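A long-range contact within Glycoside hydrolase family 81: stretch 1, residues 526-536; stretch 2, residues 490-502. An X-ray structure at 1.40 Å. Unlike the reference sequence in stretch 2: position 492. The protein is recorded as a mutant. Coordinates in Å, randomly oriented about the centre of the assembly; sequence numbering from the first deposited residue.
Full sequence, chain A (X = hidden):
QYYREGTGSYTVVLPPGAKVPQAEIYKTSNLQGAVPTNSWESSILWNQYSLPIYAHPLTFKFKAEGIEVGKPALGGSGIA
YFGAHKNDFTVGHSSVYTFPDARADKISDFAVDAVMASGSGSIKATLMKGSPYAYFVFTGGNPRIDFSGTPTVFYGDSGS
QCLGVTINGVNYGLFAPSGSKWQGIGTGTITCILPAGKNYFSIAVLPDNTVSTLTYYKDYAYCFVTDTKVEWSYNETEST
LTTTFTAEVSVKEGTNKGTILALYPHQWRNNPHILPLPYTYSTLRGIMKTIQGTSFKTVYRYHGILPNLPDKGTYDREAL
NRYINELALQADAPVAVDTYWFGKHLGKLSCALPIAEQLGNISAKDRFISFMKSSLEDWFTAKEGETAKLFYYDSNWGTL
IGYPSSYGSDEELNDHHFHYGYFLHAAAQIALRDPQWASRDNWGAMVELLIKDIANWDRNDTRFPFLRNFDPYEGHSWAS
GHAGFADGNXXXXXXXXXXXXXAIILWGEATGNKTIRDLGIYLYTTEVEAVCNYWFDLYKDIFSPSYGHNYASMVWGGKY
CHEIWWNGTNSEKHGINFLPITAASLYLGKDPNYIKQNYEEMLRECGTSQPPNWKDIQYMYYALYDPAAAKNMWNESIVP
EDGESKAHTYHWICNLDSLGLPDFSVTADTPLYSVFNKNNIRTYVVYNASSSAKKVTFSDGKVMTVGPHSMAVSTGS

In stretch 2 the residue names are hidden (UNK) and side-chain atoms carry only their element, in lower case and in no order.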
ATOM      1  N   THR A 526      -1.571   7.710  -4.633  1.00 12.71           N
ATOM      2  CA  THR A 526      -0.564   6.745  -5.065  1.00 12.55           C
ATOM      3  C   THR A 526      -1.151   5.320  -5.084  1.00 12.24           C
ATOM      4  O   THR A 526      -0.975   4.598  -6.070  1.00 12.20           O
ATOM      5  CB  THR A 526       0.661   6.811  -4.173  1.00 12.58           C
ATOM      6  OG1 THR A 526       1.180   8.144  -4.137  1.00 13.03           O
ATOM      7  CG2 THR A 526       1.742   5.877  -4.727  1.00 12.19           C
ATOM      8  N   GLU A 527      -1.868   4.905  -4.023  1.00 11.68           N
ATOM      9  CA  GLU A 527      -2.455   3.577  -4.036  1.00 12.06           C
ATOM     10  C   GLU A 527      -3.393   3.370  -5.208  1.00 12.31           C
ATOM     11  O   GLU A 527      -3.376   2.312  -5.850  1.00 12.45           O
ATOM     12  CB  GLU A 527      -3.100   3.233  -2.686  1.00 12.34           C
ATOM     13  CG  GLU A 527      -3.408   1.747  -2.552  1.00 13.16           C
ATOM     14  CD  GLU A 527      -2.785   1.032  -1.359  1.00 12.55           C
ATOM     15  OE1 GLU A 527      -2.319   1.704  -0.400  1.00 13.03           O
ATOM     16  OE2 GLU A 527      -2.723  -0.224  -1.409  1.00 12.26           O
ATOM     17  N   VAL A 528      -4.180   4.389  -5.528  1.00 12.58           N
ATOM     18  CA  VAL A 528      -5.081   4.281  -6.670  1.00 13.42           C
ATOM     19  C   VAL A 528      -4.266   4.031  -7.960  1.00 13.42           C
ATOM     20  O   VAL A 528      -4.634   3.190  -8.789  1.00 13.07           O
ATOM     21  CB  VAL A 528      -5.956   5.539  -6.799  1.00 13.52           C
ATOM     22  CG1 VAL A 528      -6.633   5.593  -8.166  1.00 14.45           C
ATOM     23  CG2 VAL A 528      -7.025   5.547  -5.687  1.00 13.90           C
ATOM     24  N   GLU A 529      -3.171   4.767  -8.123  1.00 13.48           N
ATOM     25  CA  GLU A 529      -2.330   4.586  -9.325  1.00 14.69           C
ATOM     26  C   GLU A 529      -1.767   3.158  -9.392  1.00 14.15           C
ATOM     27  O   GLU A 529      -1.780   2.519 -10.467  1.00 15.34           O
ATOM     28  CB  GLU A 529      -1.177   5.579  -9.338  1.00 16.54           C
ATOM     29  CG  GLU A 529      -1.601   7.005  -9.569  1.00 19.65           C
ATOM     30  CD  GLU A 529      -2.049   7.299 -10.991  1.00 22.46           C
ATOM     31  OE1 GLU A 529      -1.580   6.636 -11.952  1.00 21.85           O
ATOM     32  OE2 GLU A 529      -2.826   8.244 -11.162  1.00 29.16           O
ATOM     33  N   ALA A 530      -1.312   2.627  -8.249  1.00 13.46           N
ATOM     34  CA  ALA A 530      -0.819   1.251  -8.212  1.00 14.57           C
ATOM     35  C   ALA A 530      -1.939   0.237  -8.510  1.00 14.62           C
ATOM     36  O   ALA A 530      -1.748  -0.724  -9.257  1.00 14.50           O
ATOM     37  CB  ALA A 530      -0.153   0.956  -6.869  1.00 15.14           C
ATOM     38  N   VAL A 531      -3.113   0.462  -7.939  1.00 13.39           N
ATOM     39  CA  VAL A 531      -4.262  -0.404  -8.141  1.00 13.93           C
ATOM     40  C   VAL A 531      -4.634  -0.513  -9.608  1.00 13.58           C
ATOM     41  O   VAL A 531      -4.893  -1.610 -10.124  1.00 14.00           O
ATOM     42  CB  VAL A 531      -5.436   0.070  -7.265  1.00 14.51           C
ATOM     43  CG1 VAL A 531      -6.736  -0.583  -7.682  1.00 16.35           C
ATOM     44  CG2 VAL A 531      -5.143  -0.271  -5.836  1.00 15.89           C
ATOM     45  N   CYS A 532      -4.625   0.624 -10.295  1.00 13.52           N
ATOM     46  CA  CYS A 532      -4.952   0.637 -11.701  1.00 14.58           C
ATOM     47  C   CYS A 532      -4.001  -0.214 -12.562  1.00 14.60           C
ATOM     48  O   CYS A 532      -4.368  -0.644 -13.647  1.00 16.48           O
ATOM     49  CB  CYS A 532      -5.044   2.059 -12.209  1.00 15.96           C
ATOM     50  SG  CYS A 532      -6.454   2.960 -11.555  1.00 19.53           S
ATOM     51  N   ASN A 533      -2.782  -0.427 -12.069  1.00 13.25           N
ATOM     52  CA  ASN A 533      -1.829  -1.314 -12.708  1.00 13.70           C
ATOM     53  C   ASN A 533      -1.871  -2.759 -12.231  1.00 13.52           C
ATOM     54  O   ASN A 533      -2.102  -3.669 -13.055  1.00 15.40           O
ATOM     55  CB  ASN A 533      -0.416  -0.734 -12.534  1.00 13.25           C
ATOM     56  CG  ASN A 533      -0.203   0.461 -13.418  1.00 14.85           C
ATOM     57  OD1 ASN A 533       0.022   0.323 -14.622  1.00 19.04           O
ATOM     58  ND2 ASN A 533      -0.266   1.635 -12.842  1.00 15.09           N
ATOM     59  N   TYR A 534      -1.637  -2.993 -10.946  1.00 12.67           N
ATOM     60  CA  TYR A 534      -1.306  -4.348 -10.461  1.00 13.44           C
ATOM     61  C   TYR A 534      -2.536  -5.169 -10.103  1.00 13.55           C
ATOM     62  O   TYR A 534      -2.458  -6.377 -10.039  1.00 14.60           O
ATOM     63  CB  TYR A 534      -0.266  -4.297  -9.318  1.00 13.44           C
ATOM     64  CG  TYR A 534       0.873  -3.361  -9.671  1.00 12.89           C
ATOM     65  CD1 TYR A 534       1.636  -3.551 -10.827  1.00 13.78           C
ATOM     66  CD2 TYR A 534       1.133  -2.248  -8.905  1.00 13.93           C
ATOM     67  CE1 TYR A 534       2.613  -2.650 -11.204  1.00 13.57           C
ATOM     68  CE2 TYR A 534       2.094  -1.332  -9.253  1.00 14.04           C
ATOM     69  CZ  TYR A 534       2.842  -1.525 -10.410  1.00 13.38           C
ATOM     70  OH  TYR A 534       3.803  -0.598 -10.777  1.00 13.90           O
ATOM     71  N   TRP A 535      -3.659  -4.504  -9.837  1.00 13.48           N
ATOM     72  CA  TRP A 535      -4.938  -5.205  -9.609  1.00 13.91           C
ATOM     73  C   TRP A 535      -5.849  -5.235 -10.837  1.00 12.83           C
ATOM     74  O   TRP A 535      -6.399  -6.276 -11.183  1.00 13.91           O
ATOM     75  CB  TRP A 535      -5.682  -4.581  -8.402  1.00 13.45           C
ATOM     76  CG  TRP A 535      -5.211  -5.046  -7.039  1.00 12.69           C
ATOM     77  CD1 TRP A 535      -5.766  -5.994  -6.294  1.00 13.76           C
ATOM     78  CD2 TRP A 535      -4.042  -4.593  -6.297  1.00 12.20           C
ATOM     79  NE1 TRP A 535      -5.099  -6.161  -5.111  1.00 13.67           N
ATOM     80  CE2 TRP A 535      -4.028  -5.306  -5.082  1.00 12.44           C
ATOM     81  CE3 TRP A 535      -3.048  -3.632  -6.517  1.00 13.24           C
ATOM     82  CZ2 TRP A 535      -3.062  -5.090  -4.095  1.00 13.38           C
ATOM     83  CZ3 TRP A 535      -2.079  -3.431  -5.538  1.00 13.06           C
ATOM     84  CH2 TRP A 535      -2.080  -4.180  -4.359  1.00 13.92           C
ATOM     85  N   PHE A 536      -5.977  -4.100 -11.523  1.00 12.67           N
ATOM     86  CA  PHE A 536      -6.897  -4.012 -12.660  1.00 14.05           C
ATOM     87  C   PHE A 536      -6.234  -3.992 -14.039  1.00 14.68           C
ATOM     88  O   PHE A 536      -6.934  -4.170 -15.038  1.00 14.90           O
ATOM     89  CB  PHE A 536      -7.782  -2.767 -12.542  1.00 13.62           C
ATOM     90  CG  PHE A 536      -8.647  -2.722 -11.309  1.00 14.68           C
ATOM     91  CD1 PHE A 536      -9.330  -3.844 -10.882  1.00 15.99           C
ATOM     92  CD2 PHE A 536      -8.814  -1.535 -10.587  1.00 16.88           C
ATOM     93  CE1 PHE A 536     -10.133  -3.811  -9.749  1.00 14.93           C
ATOM     94  CE2 PHE A 536      -9.647  -1.486  -9.460  1.00 17.57           C
ATOM     95  CZ  PHE A 536     -10.281  -2.638  -9.030  1.00 15.90           C
ATOM     96  N   UNK A 490       1.745  -9.738   0.930  1.00 13.60           N
ATOM     97  CA  UNK A 490       0.571  -9.776   0.087  1.00 13.36           C
ATOM     98  C   UNK A 490      -0.351  -8.630   0.440  1.00 13.39           C
ATOM     99  O   UNK A 490      -0.329  -8.126   1.544  1.00 12.92           O
ATOM    100  n   UNK A 490      -0.319 -11.846   2.506  1.00 15.69           N
ATOM    101  c   UNK A 490      -0.202 -11.095   0.212  1.00 14.35           C
ATOM    102  c   UNK A 490      -0.929 -11.201   1.518  1.00 14.95           C
ATOM    103  o   UNK A 490      -2.078 -10.697   1.642  1.00 16.53           O
ATOM    104  N   UNK A 491      -1.192  -8.270  -0.525  1.00 12.63           N
ATOM    105  CA  UNK A 491      -2.396  -7.500  -0.223  1.00 12.29           C
ATOM    106  C   UNK A 491      -3.511  -8.022  -1.149  1.00 12.56           C
ATOM    107  O   UNK A 491      -3.316  -8.105  -2.368  1.00 12.97           O
ATOM    108  c   UNK A 491      -2.239  -5.976  -0.354  1.00 13.01           C
ATOM    109  c   UNK A 491      -3.554  -5.233  -0.075  1.00 12.55           C
ATOM    110  o   UNK A 491      -3.244  -3.281   1.253  1.00 13.55           O
ATOM    111  n   UNK A 491      -3.299  -3.013  -0.999  1.00 12.61           N
ATOM    112  c   UNK A 491      -3.360  -3.757   0.107  1.00 12.49           C
ATOM    113  N   UNK A 492      -4.666  -8.324  -0.549  1.00 12.20           N
ATOM    114  CA  UNK A 492      -5.880  -8.694  -1.314  1.00 12.41           C
ATOM    115  C   UNK A 492      -6.708  -7.412  -1.546  1.00 12.01           C
ATOM    116  O   UNK A 492      -6.670  -6.846  -2.634  1.00 12.82           O
ATOM    117  c   UNK A 492      -6.627  -9.812  -0.610  1.00 13.73           C
ATOM    118  N   UNK A 493      -7.360  -6.903  -0.501  1.00 12.53           N
ATOM    119  CA  UNK A 493      -8.245  -5.761  -0.663  1.00 12.67           C
ATOM    120  C   UNK A 493      -7.514  -4.416  -0.708  1.00 12.06           C
ATOM    121  O   UNK A 493      -7.273  -3.766   0.330  1.00 13.56           O
ATOM    122  c   UNK A 493      -9.291  -5.716   0.443  1.00 13.35           C
ATOM    123  o   UNK A 493     -10.173  -4.590   0.212  1.00 12.93           O
ATOM    124  N   UNK A 494      -7.213  -3.946  -1.920  1.00 11.79           N
ATOM    125  CA  UNK A 494      -6.700  -2.586  -2.080  1.00 11.92           C
ATOM    126  C   UNK A 494      -7.737  -1.529  -1.672  1.00 11.99           C
ATOM    127  O   UNK A 494      -7.389  -0.440  -1.243  1.00 12.18           O
ATOM    128  c   UNK A 494      -6.212  -2.314  -3.510  1.00 12.22           C
ATOM    129  o   UNK A 494      -7.276  -2.361  -4.445  1.00 12.62           O
ATOM    130  N   UNK A 495      -9.013  -1.862  -1.833  1.00 11.62           N
ATOM    131  CA  UNK A 495     -10.072  -0.923  -1.487  1.00 11.79           C
ATOM    132  C   UNK A 495     -10.166  -0.695   0.014  1.00 11.21           C
ATOM    133  O   UNK A 495     -10.482   0.425   0.438  1.00 12.08           O
ATOM    134  c   UNK A 495     -11.398  -1.393  -2.112  1.00 12.45           C
ATOM    135  o   UNK A 495     -11.595  -2.802  -1.954  1.00 13.13           O
ATOM    136  N   UNK A 496      -9.894  -1.706   0.849  1.00 11.24           N
ATOM    137  CA  UNK A 496      -9.819  -1.427   2.292  1.00 11.70           C
ATOM    138  C   UNK A 496      -8.601  -0.577   2.707  1.00 11.82           C
ATOM    139  O   UNK A 496      -8.672   0.168   3.682  1.00 13.28           O
ATOM    140  o   UNK A 496     -12.712  -4.487   4.703  1.00 13.95           O
ATOM    141  o   UNK A 496     -10.569  -5.020   4.569  1.00 14.53           O
ATOM    142  c   UNK A 496      -9.915  -2.689   3.153  1.00 11.96           C
ATOM    143  c   UNK A 496     -11.548  -4.301   4.268  1.00 13.71           C
ATOM    144  c   UNK A 496     -11.340  -3.190   3.276  1.00 12.72           C
ATOM    145  N   UNK A 497      -7.502  -0.654   1.956  1.00 11.48           N
ATOM    146  CA  UNK A 497      -6.372   0.252   2.182  1.00 11.49           C
ATOM    147  C   UNK A 497      -6.816   1.682   1.821  1.00 11.99           C
ATOM    148  O   UNK A 497      -6.644   2.634   2.589  1.00 12.01           O
ATOM    149  c   UNK A 497      -5.182  -0.175   1.329  1.00 12.19           C
ATOM    150  N   UNK A 498      -7.446   1.822   0.661  1.00 11.54           N
ATOM    151  CA  UNK A 498      -7.904   3.130   0.185  1.00 12.21           C
ATOM    152  C   UNK A 498      -8.971   3.745   1.092  1.00 11.94           C
ATOM    153  O   UNK A 498      -9.007   4.970   1.255  1.00 12.08           O
ATOM    154  c   UNK A 498      -7.072   2.884  -2.186  1.00 13.60           C
ATOM    155  c   UNK A 498      -8.328   3.031  -1.298  1.00 12.39           C
ATOM    156  c   UNK A 498      -9.205   4.196  -1.740  1.00 13.39           C
ATOM    157  c   UNK A 498      -7.361   2.297  -3.559  1.00 13.65           C
ATOM    158  N   UNK A 499      -9.795   2.907   1.724  1.00 11.39           N
ATOM    159  CA  UNK A 499     -10.751   3.402   2.710  1.00 12.11           C
ATOM    160  C   UNK A 499     -10.035   4.126   3.841  1.00 11.98           C
ATOM    161  O   UNK A 499     -10.496   5.186   4.313  1.00 12.19           O
ATOM    162  o   UNK A 499     -13.446   3.541   3.955  1.00 13.67           O
ATOM    163  n   UNK A 499     -12.654   2.010   5.399  1.00 12.27           N
ATOM    164  c   UNK A 499     -12.625   2.659   4.249  1.00 12.33           C
ATOM    165  c   UNK A 499     -11.542   2.237   3.273  1.00 11.87           C
ATOM    166  N   UNK A 500      -8.917   3.566   4.322  1.00 11.32           N
ATOM    167  CA  UNK A 500      -8.166   4.261   5.373  1.00 12.22           C
ATOM    168  C   UNK A 500      -7.627   5.592   4.864  1.00 11.99           C
ATOM    169  O   UNK A 500      -7.656   6.609   5.561  1.00 12.45           O
ATOM    170  c   UNK A 500      -7.035   3.400   5.886  1.00 12.60           C
ATOM    171  N   UNK A 501      -7.121   5.604   3.641  1.00 11.29           N
ATOM    172  CA  UNK A 501      -6.500   6.798   3.117  1.00 11.92           C
ATOM    173  C   UNK A 501      -7.488   7.917   2.878  1.00 12.04           C
ATOM    174  O   UNK A 501      -7.232   9.080   3.259  1.00 12.44           O
ATOM    175  c   UNK A 501      -4.075   5.147   4.529  1.00 12.24           C
ATOM    176  c   UNK A 501      -4.036   4.853   3.165  1.00 11.99           C
ATOM    177  c   UNK A 501      -4.696   5.386   1.981  1.00 11.59           C
ATOM    178  c   UNK A 501      -3.268   4.412   5.405  1.00 12.33           C
ATOM    179  c   UNK A 501      -3.185   3.809   2.726  1.00 12.61           C
ATOM    180  c   UNK A 501      -5.691   6.497   1.864  1.00 12.15           C
ATOM    181  c   UNK A 501      -4.265   4.634   0.949  1.00 12.31           C
ATOM    182  c   UNK A 501      -2.431   3.396   4.935  1.00 12.71           C
ATOM    183  n   UNK A 501      -3.336   3.718   1.374  1.00 12.78           N
ATOM    184  c   UNK A 501      -2.385   3.074   3.604  1.00 13.04           C
ATOM    185  N   UNK A 502      -8.651   7.579   2.322  1.00 12.09           N
ATOM    186  CA  UNK A 502      -9.708   8.609   2.163  1.00 12.47           C
ATOM    187  C   UNK A 502     -10.164   9.158   3.499  1.00 11.43           C
ATOM    188  O   UNK A 502     -10.433  10.344   3.628  1.00 12.26           O
ATOM    189  c   UNK A 502     -11.754   7.032   1.894  1.00 12.85           C
ATOM    190  o   UNK A 502     -13.451   8.640   2.384  1.00 14.41           O
ATOM    191  c   UNK A 502     -12.930   7.564   2.665  1.00 12.66           C
ATOM    192  c   UNK A 502     -10.862   8.118   1.286  1.00 12.61           C
ATOM    193  n   UNK A 502     -13.385   6.765   3.621  1.00 13.59           N
TER

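Position 490 carries two side-chain carbons, the second bearing one oxygen and one nitrogen, and touches nothing on stretch 1; this short amide is N490. Position 491 has three carbons in a row, the third again carrying an oxygen and a nitrogen. The side-chain nitrogen lies 2.9 Å from E527 OE2, where an amide N-H can meet a carboxylate oxygen. The residue is Q491, and its NE2 donates to E527 OE2.

A single carbon at position 492, pointing away from stretch 1, defines A492, which differs from the reference sequence. Its backbone makes the contact: W535 NE1 donates to A492 O at 3.0 Å. Positions 493, 494 and 495 each show one carbon followed by one oxygen. The first, pointing away from stretch 1, is S493; its OG accepts from the backbone N of position 496 at 3.0 Å and caps the helix that begins at the next residue. At 494 the carbon points toward stretch 1, 3.3 Å from V531 CG2, and sits over the face of the W535 six-membered ring, 4.2 Å from CB to the centroid, a CH-pi contact; this is S494. The third, turned away, is S495.

Position 496 has three carbons ending in two oxygens, a carboxylate out of reach of stretch 1: E496. One carbon at 497, 3.7 Å from E527 OE2 at its CB, gives A497. At 498, four carbons fork at the first, and the last carbon of the longer arm lies 3.9 Å from V528 CG2 and 4.1 Å from V531 CG2: I498.

Position 499, two carbons with a terminal oxygen and nitrogen, is N499, and the single carbon at 500 is A500; neither reaches stretch 1. At 501, one carbon leads into fused five- and six-membered rings holding eight carbons and one nitrogen, an indole; the ring nitrogen lies 2.9 Å from E527 OE1, which sits at the ring edge. This is W501, with NE1 as the donor. Position 502 has three carbons, the third carrying an oxygen and a nitrogen, and does not reach stretch 1; it is Q502.

The two helices run nearly antiparallel, at 164°, with axes 10.2 Å apart. E527 joins the helix of stretch 2 to the strand before it, since its two oxygens accept separately from W501 and Q491. Beside this polar site, I498 packs against the two valines. Farther along, W535 covers S494 with its ring while its NE1 holds the A492 carbonyl, so that polar bonds at two sites accompany the apolar packing.

Stretch 2 490-502: NQASSSEAINAWQ
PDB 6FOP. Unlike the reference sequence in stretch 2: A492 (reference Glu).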